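Local structure of putative fimbrium anchoring subunit Fim4B (Bacteroides ovatus, 5CAG) at residues 33-41 with 51-62; 147-155 with 272-283. The protein probably acts as the anchoring subunit of a fimbrium, a predicted lipoprotein that would hold the pilus at the bacterial outer membrane. All coordinates share one frame; numbering follows the deposited sequence.

Contact 1 (33-41 with 51-62). With SO4 (sulfate ion), chain C.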
loop_
_atom_site.group_PDB
_atom_site.type_symbol
_atom_site.label_atom_id
_atom_site.label_comp_id
_atom_site.label_asym_id
_atom_site.label_seq_id
_atom_site.Cartn_x
_atom_site.Cartn_y
_atom_site.Cartn_z
ATOM N N LEU A 33 -9.518 -6.059 -12.448
ATOM C CA LEU A 33 -8.243 -5.873 -13.130
ATOM C C LEU A 33 -7.821 -4.425 -13.274
ATOM O O LEU A 33 -8.637 -3.611 -13.705
ATOM C CB LEU A 33 -8.306 -6.461 -14.537
ATOM C CG LEU A 33 -8.280 -7.942 -14.673
ATOM C CD1 LEU A 33 -7.816 -8.315 -16.028
ATOM C CD2 LEU A 33 -7.357 -8.558 -13.676
ATOM N N PRO A 34 -6.519 -4.098 -13.068
ATOM C CA PRO A 34 -6.065 -2.715 -13.297
ATOM C C PRO A 34 -6.112 -2.310 -14.775
ATOM O O PRO A 34 -6.309 -3.141 -15.664
ATOM C CB PRO A 34 -4.618 -2.724 -12.795
ATOM C CG PRO A 34 -4.464 -3.955 -12.016
ATOM C CD PRO A 34 -5.414 -4.945 -12.576
ATOM N N GLU A 35 -5.924 -1.010 -15.025
ATOM C CA GLU A 35 -5.922 -0.411 -16.354
ATOM C C GLU A 35 -4.722 -0.941 -17.172
ATOM O O GLU A 35 -4.852 -1.202 -18.366
ATOM C CB GLU A 35 -5.864 1.113 -16.188
ATOM C CG GLU A 35 -6.595 1.905 -17.258
ATOM C CD GLU A 35 -5.893 3.193 -17.663
ATOM O OE1 GLU A 35 -5.826 4.122 -16.823
ATOM O OE2 GLU A 35 -5.390 3.265 -18.811
ATOM N N GLY A 36 -3.597 -1.154 -16.487
ATOM C CA GLY A 36 -2.340 -1.661 -17.029
ATOM C C GLY A 36 -1.246 -1.627 -15.975
ATOM O O GLY A 36 -1.504 -1.272 -14.815
ATOM N N VAL A 37 -0.006 -1.994 -16.370
ATOM C CA VAL A 37 1.143 -2.028 -15.450
ATOM C C VAL A 37 2.366 -1.324 -16.018
ATOM O O VAL A 37 2.487 -1.186 -17.228
ATOM C CB VAL A 37 1.543 -3.464 -15.018
ATOM C CG1 VAL A 37 0.374 -4.215 -14.388
ATOM C CG2 VAL A 37 2.156 -4.256 -16.170
ATOM N N ARG A 38 3.290 -0.928 -15.136
ATOM C CA ARG A 38 4.568 -0.322 -15.501
ATOM C C ARG A 38 5.654 -1.307 -15.141
ATOM O O ARG A 38 5.560 -1.949 -14.086
ATOM C CB ARG A 38 4.799 1.034 -14.818
ATOM C CG ARG A 38 5.874 1.864 -15.529
ATOM C CD ARG A 38 6.670 2.633 -14.513
ATOM N NE ARG A 38 7.443 3.744 -15.072
ATOM C CZ ARG A 38 7.817 4.805 -14.359
ATOM N NH1 ARG A 38 7.460 4.915 -13.082
ATOM N NH2 ARG A 38 8.521 5.777 -14.921
ATOM N N VAL A 39 6.636 -1.498 -16.043
ATOM C CA VAL A 39 7.727 -2.453 -15.866
ATOM C C VAL A 39 9.045 -1.699 -15.922
ATOM O O VAL A 39 9.306 -0.978 -16.896
ATOM C CB VAL A 39 7.687 -3.601 -16.907
ATOM C CG1 VAL A 39 8.772 -4.626 -16.625
ATOM C CG2 VAL A 39 6.317 -4.274 -16.986
ATOM N N ILE A 40 9.871 -1.822 -14.877
ATOM C CA ILE A 40 11.160 -1.128 -14.906
ATOM C C ILE A 40 12.262 -2.132 -14.680
ATOM O O ILE A 40 12.198 -2.925 -13.746
ATOM C CB ILE A 40 11.305 0.085 -13.951
ATOM C CG1 ILE A 40 10.104 1.016 -14.010
ATOM C CG2 ILE A 40 12.581 0.854 -14.265
ATOM C CD1 ILE A 40 9.968 1.848 -12.773
ATOM N N PHE A 41 13.275 -2.070 -15.529
ATOM C CA PHE A 41 14.454 -2.904 -15.489
ATOM C C PHE A 41 15.655 -2.063 -15.060
ATOM O O PHE A 41 16.123 -1.251 -15.850
ATOM C CB PHE A 41 14.682 -3.500 -16.881
ATOM C CG PHE A 41 13.892 -4.745 -17.188
ATOM C CD1 PHE A 41 12.564 -4.665 -17.583
ATOM C CD2 PHE A 41 14.492 -5.996 -17.136
ATOM C CE1 PHE A 41 11.849 -5.818 -17.905
ATOM C CE2 PHE A 41 13.769 -7.144 -17.440
ATOM C CZ PHE A 41 12.460 -7.045 -17.843
ATOM N N VAL A 51 15.417 0.440 -18.457
ATOM C CA VAL A 51 14.457 0.101 -19.505
ATOM C C VAL A 51 13.102 0.100 -18.822
ATOM O O VAL A 51 12.850 -0.673 -17.894
ATOM C CB VAL A 51 14.801 -1.223 -20.228
ATOM C CG1 VAL A 51 13.810 -1.531 -21.350
ATOM C CG2 VAL A 51 16.233 -1.189 -20.761
ATOM N N ASP A 52 12.263 1.037 -19.244
ATOM C CA ASP A 52 10.956 1.349 -18.687
ATOM C C ASP A 52 9.881 1.186 -19.744
ATOM O O ASP A 52 10.080 1.636 -20.871
ATOM C CB ASP A 52 11.044 2.815 -18.225
ATOM C CG ASP A 52 9.824 3.450 -17.606
ATOM O OD1 ASP A 52 8.717 3.296 -18.172
ATOM O OD2 ASP A 52 9.991 4.220 -16.644
ATOM N N LYS A 53 8.743 0.572 -19.391
ATOM C CA LYS A 53 7.620 0.423 -20.321
ATOM C C LYS A 53 6.280 0.223 -19.604
ATOM O O LYS A 53 6.218 -0.445 -18.578
ATOM C CB LYS A 53 7.832 -0.732 -21.320
ATOM C CG LYS A 53 7.110 -0.481 -22.650
ATOM C CD LYS A 53 6.997 -1.696 -23.562
ATOM C CE LYS A 53 6.042 -1.408 -24.697
ATOM N NZ LYS A 53 5.969 -2.520 -25.679
ATOM N N TYR A 54 5.211 0.825 -20.158
ATOM C CA TYR A 54 3.833 0.662 -19.703
ATOM C C TYR A 54 3.248 -0.408 -20.607
ATOM O O TYR A 54 3.487 -0.382 -21.826
ATOM C CB TYR A 54 3.049 1.984 -19.747
ATOM C CG TYR A 54 3.506 3.012 -18.731
ATOM C CD1 TYR A 54 4.560 3.873 -19.008
ATOM C CD2 TYR A 54 2.874 3.133 -17.502
ATOM C CE1 TYR A 54 4.989 4.814 -18.075
ATOM C CE2 TYR A 54 3.284 4.082 -16.565
ATOM C CZ TYR A 54 4.349 4.916 -16.854
ATOM O OH TYR A 54 4.765 5.852 -15.938
ATOM N N LEU A 55 2.578 -1.402 -19.997
ATOM C CA LEU A 55 2.037 -2.583 -20.669
ATOM C C LEU A 55 0.577 -2.828 -20.394
ATOM O O LEU A 55 0.046 -2.344 -19.389
ATOM C CB LEU A 55 2.803 -3.818 -20.181
ATOM C CG LEU A 55 4.090 -4.177 -20.870
ATOM C CD1 LEU A 55 4.560 -5.516 -20.381
ATOM C CD2 LEU A 55 3.918 -4.224 -22.389
ATOM N N SER A 56 -0.050 -3.672 -21.247
ATOM C CA SER A 56 -1.437 -4.128 -21.102
ATOM C C SER A 56 -1.563 -4.906 -19.798
ATOM O O SER A 56 -0.568 -5.491 -19.347
ATOM C CB SER A 56 -1.829 -5.011 -22.290
ATOM O OG SER A 56 -3.054 -5.710 -22.107
ATOM N N VAL A 57 -2.763 -4.963 -19.207
ATOM C CA VAL A 57 -2.917 -5.712 -17.964
ATOM C C VAL A 57 -2.448 -7.189 -18.143
ATOM O O VAL A 57 -1.978 -7.788 -17.177
ATOM C CB VAL A 57 -4.349 -5.606 -17.425
ATOM C CG1 VAL A 57 -5.290 -6.566 -18.138
ATOM C CG2 VAL A 57 -4.385 -5.815 -15.928
ATOM N N ARG A 58 -2.495 -7.728 -19.378
ATOM C CA ARG A 58 -2.102 -9.109 -19.708
ATOM C C ARG A 58 -0.599 -9.236 -20.029
ATOM O O ARG A 58 -0.097 -10.340 -20.235
ATOM C CB ARG A 58 -2.927 -9.636 -20.906
ATOM C CG ARG A 58 -4.444 -9.366 -20.867
ATOM C CD ARG A 58 -5.232 -10.291 -19.939
ATOM N NE ARG A 58 -6.680 -10.099 -20.095
ATOM C CZ ARG A 58 -7.602 -10.549 -19.248
ATOM N NH1 ARG A 58 -7.245 -11.222 -18.159
ATOM N NH2 ARG A 58 -8.889 -10.319 -19.475
ATOM N N GLY A 59 0.096 -8.112 -20.068
ATOM C CA GLY A 59 1.519 -8.060 -20.383
ATOM C C GLY A 59 1.755 -7.666 -21.824
ATOM O O GLY A 59 0.902 -7.016 -22.438
ATOM N N GLY A 60 2.908 -8.057 -22.356
ATOM C CA GLY A 60 3.278 -7.789 -23.740
ATOM C C GLY A 60 4.760 -7.854 -24.044
ATOM O O GLY A 60 5.572 -8.155 -23.164
ATOM N N GLU A 61 5.113 -7.578 -25.312
ATOM C CA GLU A 61 6.493 -7.544 -25.794
ATOM C C GLU A 61 7.193 -6.271 -25.306
ATOM O O GLU A 61 6.563 -5.216 -25.194
ATOM C CB GLU A 61 6.531 -7.620 -27.323
ATOM C CG GLU A 61 6.127 -8.972 -27.882
ATOM C CD GLU A 61 7.179 -9.651 -28.736
ATOM O OE1 GLU A 61 8.114 -8.958 -29.205
ATOM O OE2 GLU A 61 7.070 -10.884 -28.929
HETATM N N MSE A 62 8.501 -6.374 -25.037
HETATM C CA MSE A 62 9.346 -5.299 -24.509
HETATM C C MSE A 62 10.808 -5.581 -24.871
HETATM O O MSE A 62 11.293 -6.668 -24.586
HETATM C CB MSE A 62 9.156 -5.274 -22.992
HETATM C CG MSE A 62 9.769 -4.089 -22.306
HETATM SE SE MSE A 62 9.573 -4.290 -20.392
HETATM C CE MSE A 62 7.728 -4.388 -20.334
HETATM S S SO4 C . 9.832 -1.351 -27.055
HETATM O O1 SO4 C . 10.629 -0.563 -28.001
HETATM O O2 SO4 C . 8.507 -0.735 -26.921
HETATM O O3 SO4 C . 9.660 -2.714 -27.566
HETATM O O4 SO4 C . 10.530 -1.384 -25.753
#

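Contact 2 (147-155 with 272-283)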
loop_
_atom_site.group_PDB
_atom_site.type_symbol
_atom_site.label_atom_id
_atom_site.label_comp_id
_atom_site.label_asym_id
_atom_site.label_seq_id
_atom_site.Cartn_x
_atom_site.Cartn_y
_atom_site.Cartn_z
ATOM N N TYR A 147 -8.605 -3.972 6.322
ATOM C CA TYR A 147 -9.008 -4.145 7.717
ATOM C C TYR A 147 -10.399 -3.553 7.938
ATOM O O TYR A 147 -10.810 -2.630 7.226
ATOM C CB TYR A 147 -8.025 -3.467 8.661
ATOM C CG TYR A 147 -6.578 -3.877 8.533
ATOM C CD1 TYR A 147 -5.738 -3.258 7.613
ATOM C CD2 TYR A 147 -6.006 -4.768 9.439
ATOM C CE1 TYR A 147 -4.388 -3.586 7.528
ATOM C CE2 TYR A 147 -4.651 -5.097 9.372
ATOM C CZ TYR A 147 -3.844 -4.502 8.413
ATOM O OH TYR A 147 -2.504 -4.828 8.326
ATOM N N SER A 148 -11.116 -4.085 8.923
ATOM C CA SER A 148 -12.432 -3.617 9.339
ATOM C C SER A 148 -12.583 -3.899 10.824
ATOM O O SER A 148 -11.955 -4.830 11.333
ATOM C CB SER A 148 -13.546 -4.290 8.535
ATOM O OG SER A 148 -13.726 -5.668 8.839
ATOM N N PHE A 149 -13.399 -3.114 11.527
ATOM C CA PHE A 149 -13.680 -3.354 12.941
ATOM C C PHE A 149 -15.002 -2.717 13.323
ATOM O O PHE A 149 -15.566 -1.904 12.577
ATOM C CB PHE A 149 -12.554 -2.830 13.851
ATOM C CG PHE A 149 -12.500 -1.323 13.957
ATOM C CD1 PHE A 149 -13.242 -0.648 14.922
ATOM C CD2 PHE A 149 -11.725 -0.575 13.082
ATOM C CE1 PHE A 149 -13.226 0.743 14.992
ATOM C CE2 PHE A 149 -11.688 0.819 13.180
ATOM C CZ PHE A 149 -12.446 1.466 14.128
ATOM N N ALA A 150 -15.476 -3.077 14.505
ATOM C CA ALA A 150 -16.666 -2.503 15.099
ATOM C C ALA A 150 -16.439 -2.391 16.604
ATOM O O ALA A 150 -15.871 -3.306 17.204
ATOM C CB ALA A 150 -17.889 -3.343 14.779
ATOM N N VAL A 151 -16.760 -1.235 17.194
ATOM C CA VAL A 151 -16.581 -1.090 18.623
ATOM C C VAL A 151 -17.815 -0.402 19.199
ATOM O O VAL A 151 -18.415 0.479 18.580
ATOM C CB VAL A 151 -15.249 -0.425 19.019
ATOM C CG1 VAL A 151 -15.140 0.985 18.482
ATOM C CG2 VAL A 151 -15.037 -0.448 20.523
ATOM N N GLU A 152 -18.229 -0.881 20.354
ATOM C CA GLU A 152 -19.390 -0.386 21.057
ATOM C C GLU A 152 -19.066 0.954 21.724
ATOM O O GLU A 152 -18.023 1.061 22.374
ATOM C CB GLU A 152 -19.776 -1.442 22.081
ATOM C CG GLU A 152 -21.236 -1.486 22.456
ATOM C CD GLU A 152 -21.471 -2.579 23.473
ATOM O OE1 GLU A 152 -21.403 -3.768 23.082
ATOM O OE2 GLU A 152 -21.632 -2.249 24.673
ATOM N N ALA A 153 -19.938 1.980 21.548
ATOM C CA ALA A 153 -19.755 3.311 22.142
ATOM C C ALA A 153 -21.088 3.960 22.606
ATOM O O ALA A 153 -22.053 4.090 21.831
ATOM C CB ALA A 153 -19.038 4.220 21.174
ATOM N N LYS A 154 -21.115 4.375 23.888
ATOM C CA LYS A 154 -22.275 4.999 24.532
ATOM C C LYS A 154 -22.392 6.475 24.157
ATOM O O LYS A 154 -21.379 7.174 24.032
ATOM C CB LYS A 154 -22.176 4.850 26.065
ATOM C CG LYS A 154 -23.464 5.146 26.852
ATOM C CD LYS A 154 -23.290 4.960 28.373
ATOM C CE LYS A 154 -24.350 5.668 29.195
ATOM N NZ LYS A 154 -24.156 5.484 30.668
ATOM N N GLY A 155 -23.631 6.932 24.010
ATOM C CA GLY A 155 -23.941 8.328 23.735
ATOM C C GLY A 155 -23.489 8.854 22.393
ATOM O O GLY A 155 -22.968 9.971 22.298
ATOM N N PRO A 272 -17.994 -6.641 10.492
ATOM C CA PRO A 272 -16.659 -6.359 11.017
ATOM C C PRO A 272 -16.465 -6.900 12.416
ATOM O O PRO A 272 -17.412 -6.938 13.200
ATOM C CB PRO A 272 -16.572 -4.837 10.965
ATOM C CG PRO A 272 -17.575 -4.442 9.934
ATOM C CD PRO A 272 -18.707 -5.393 10.179
ATOM N N PRO A 273 -15.242 -7.391 12.697
ATOM C CA PRO A 273 -14.944 -7.954 14.022
ATOM C C PRO A 273 -15.139 -6.969 15.173
ATOM O O PRO A 273 -14.682 -5.822 15.078
ATOM C CB PRO A 273 -13.456 -8.316 13.916
ATOM C CG PRO A 273 -13.151 -8.376 12.508
ATOM C CD PRO A 273 -14.049 -7.411 11.831
ATOM N N GLU A 274 -15.786 -7.407 16.272
ATOM C CA GLU A 274 -15.953 -6.507 17.419
ATOM C C GLU A 274 -14.639 -6.405 18.216
ATOM O O GLU A 274 -13.963 -7.405 18.474
ATOM C CB GLU A 274 -17.150 -6.884 18.339
ATOM C CG GLU A 274 -17.270 -6.034 19.604
ATOM C CD GLU A 274 -18.658 -5.831 20.185
ATOM O OE1 GLU A 274 -19.176 -6.774 20.827
ATOM O OE2 GLU A 274 -19.203 -4.710 20.052
ATOM N N ILE A 275 -14.273 -5.172 18.551
ATOM C CA ILE A 275 -13.173 -4.870 19.427
ATOM C C ILE A 275 -13.836 -4.765 20.806
ATOM O O ILE A 275 -14.533 -3.794 21.112
ATOM C CB ILE A 275 -12.377 -3.622 18.991
ATOM C CG1 ILE A 275 -11.752 -3.835 17.606
ATOM C CG2 ILE A 275 -11.304 -3.302 20.016
ATOM C CD1 ILE A 275 -10.952 -2.636 17.026
ATOM N N GLU A 276 -13.731 -5.851 21.573
ATOM C CA GLU A 276 -14.260 -5.947 22.933
ATOM C C GLU A 276 -13.365 -5.147 23.878
ATOM O O GLU A 276 -12.130 -5.225 23.792
ATOM C CB GLU A 276 -14.363 -7.410 23.384
ATOM C CG GLU A 276 -15.767 -7.985 23.327
ATOM C CD GLU A 276 -15.808 -9.499 23.329
ATOM O OE1 GLU A 276 -15.773 -10.102 24.427
ATOM O OE2 GLU A 276 -15.852 -10.084 22.221
ATOM N N LEU A 277 -13.989 -4.337 24.736
ATOM C CA LEU A 277 -13.265 -3.512 25.682
ATOM C C LEU A 277 -13.585 -3.951 27.091
ATOM O O LEU A 277 -14.733 -4.327 27.345
ATOM C CB LEU A 277 -13.642 -2.037 25.488
ATOM C CG LEU A 277 -13.048 -1.316 24.281
ATOM C CD1 LEU A 277 -13.715 0.027 24.078
ATOM C CD2 LEU A 277 -11.555 -1.101 24.438
ATOM N N PRO A 278 -12.632 -3.887 28.051
ATOM C CA PRO A 278 -13.001 -4.214 29.444
ATOM C C PRO A 278 -14.085 -3.241 29.921
ATOM O O PRO A 278 -14.163 -2.140 29.349
ATOM C CB PRO A 278 -11.692 -4.050 30.221
ATOM C CG PRO A 278 -10.830 -3.200 29.370
ATOM C CD PRO A 278 -11.229 -3.432 27.944
ATOM N N PRO A 279 -14.940 -3.577 30.928
ATOM C CA PRO A 279 -16.016 -2.638 31.326
ATOM C C PRO A 279 -15.475 -1.319 31.907
ATOM O O PRO A 279 -16.157 -0.279 31.921
ATOM C CB PRO A 279 -16.831 -3.452 32.317
ATOM C CG PRO A 279 -16.527 -4.890 31.929
ATOM C CD PRO A 279 -15.063 -4.833 31.675
ATOM N N ASP A 280 -14.190 -1.373 32.279
ATOM C CA ASP A 280 -13.343 -0.306 32.778
ATOM C C ASP A 280 -13.042 0.734 31.654
ATOM O O ASP A 280 -13.189 1.937 31.873
ATOM C CB ASP A 280 -12.051 -0.981 33.304
ATOM C CG ASP A 280 -10.938 -0.068 33.789
ATOM O OD1 ASP A 280 -11.237 0.886 34.561
ATOM O OD2 ASP A 280 -9.756 -0.360 33.476
ATOM N N ASP A 281 -12.653 0.257 30.454
ATOM C CA ASP A 281 -12.279 1.080 29.291
ATOM C C ASP A 281 -13.427 1.279 28.270
ATOM O O ASP A 281 -13.150 1.530 27.095
ATOM C CB ASP A 281 -11.084 0.420 28.556
ATOM C CG ASP A 281 -9.813 0.190 29.361
ATOM O OD1 ASP A 281 -9.846 0.386 30.597
ATOM O OD2 ASP A 281 -8.808 -0.258 28.766
ATOM N N LYS A 282 -14.697 1.178 28.692
ATOM C CA LYS A 282 -15.831 1.308 27.770
ATOM C C LYS A 282 -15.859 2.704 27.127
ATOM O O LYS A 282 -15.504 3.668 27.798
ATOM C CB LYS A 282 -17.142 0.998 28.510
ATOM C CG LYS A 282 -17.710 -0.395 28.176
ATOM C CD LYS A 282 -18.453 -1.098 29.337
ATOM C CE LYS A 282 -19.662 -0.413 29.968
ATOM N NZ LYS A 282 -20.104 -1.101 31.222
ATOM N N ILE A 283 -16.206 2.827 25.831
ATOM C CA ILE A 283 -16.222 4.175 25.243
ATOM C C ILE A 283 -17.547 4.856 25.580
ATOM O O ILE A 283 -18.616 4.336 25.249
ATOM C CB ILE A 283 -15.940 4.200 23.708
ATOM C CG1 ILE A 283 -14.484 3.850 23.412
ATOM C CG2 ILE A 283 -16.261 5.558 23.102
ATOM C CD1 ILE A 283 -14.271 3.221 22.086
#

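Contact 1 (33-41 with 51-62)
The guanidinium of Arg38 is sandwiched: Tyr54 OH sits over the centre of one face, Ile40 CD1 covers the opposite face nearer its rim, and Asp52 OD1 lies in plane at the edge. Ring and guanidinium are nearly parallel, their planes 18° apart. Lower down, Arg38 CG rests on the face of the Tyr54 ring, 3.6 Å from its centroid, a CH-pi contact. Asp52 reaches across with CG anti to its backbone N (chi1 179°) and makes a salt bridge, Arg38 NH2 to Asp52 OD2 at 2.7 Å; the carboxylate is turned 66° from the guanidinium, and the individual hydrogen bonds are weak. Glu86 forms a second salt bridge to the same NH2, and Tyr74 OH is hydrogen-bonded to Arg38 NH1.

Beneath this polar face runs an antiparallel ladder between strands 36-41 and 51-56, with Val37–Leu55, Val39–Lys53 and Phe41–Val51 as hydrogen-bonded pairs. Their side chains occupy the other face, where Met62 CE packs on Val39 CB and the selenium of Met62, a selenomethionine here, approaches Phe41 CE1 obliquely at 3.7 Å, a Met-aromatic contact. Lys53 NZ donates to Glu61 O at 2.8 Å and weakly to a sulfate oxygen.

The hairpin thus has a charged face and a mainly apolar one, from which Lys53 runs out. The Arg38 cation probably favours the ionised form of Asp52 and Glu86, which share its NH2.

Contact 2 (147-155 with 272-283)
Ala150 O is gripped by two groups: Ile275 N donates to it at 2.8 Å with an N-H...O angle of 167°, and Glu274 CA adds a CA-H...O contact. Ala150 N in turn donates to Pro273 O at 2.9 Å, a more bent bond whose donor stands above the carbonyl plane. Together the two bonds bracket Glu274, making its parallel bridge with Ala150. Farther along, Lys154 N bonds to Ile283 O at 2.8 Å. These short parallel pairings are added to the edge of strand 134-154, whose other neighbour here, strand 197-205, runs antiparallel.

The side chains divide between two faces, Ala150 and Glu274 on one. On the other, Ile275 has CG1 anti to its carbonyl carbon (chi1 -62°), an arm that carries CD1 to Phe149 CB at 3.6 Å, obliquely to the ring. Val151 CG2 meets Leu277 CD1 at 3.8 Å and lies near Ile283 CD1, while Ala153 CB touches Ile283 CG2. Strand 232-239 adds Leu233, Leu235 and Phe237 to this apolar side. At the start of the segment Pro272 CB packs against Phe149 O, and Pro273 CD lies 3.5 Å from Ser148 OG.

Glu152 OE1 comes within 3.9 Å of Glu274 OE2, carboxylates 57° apart, a mildly unfavourable approach that solvent may largely screen. With few backbone bonds at this edge, burial of Ile275 and Ile283 probably contributes much of the attachment, Leu277 adding a small touch.

How the contacts relate
From the N terminus, strand 20-25 comes first, then contact 1 closes a short loop as strand 51-56 folds back on strand 36-43, with strand 59-62 pairing with strand 20-25. The chain continues through strands 67-75 and 118-127 into the long strand 134-154, whose later part opens contact 2; 116 residues later, segment 272-283 returns to close it. The two loops follow in series, neither nested nor crossing. Contact 1 is mainly local hairpin pairing, with strand 59-62 folded over one face, whereas contact 2 ties the late chain back to the middle. Their centres lie 44 Å apart on opposite sides of the chain's centre, linked through strand 134-154, which also pairs with strand 20-25.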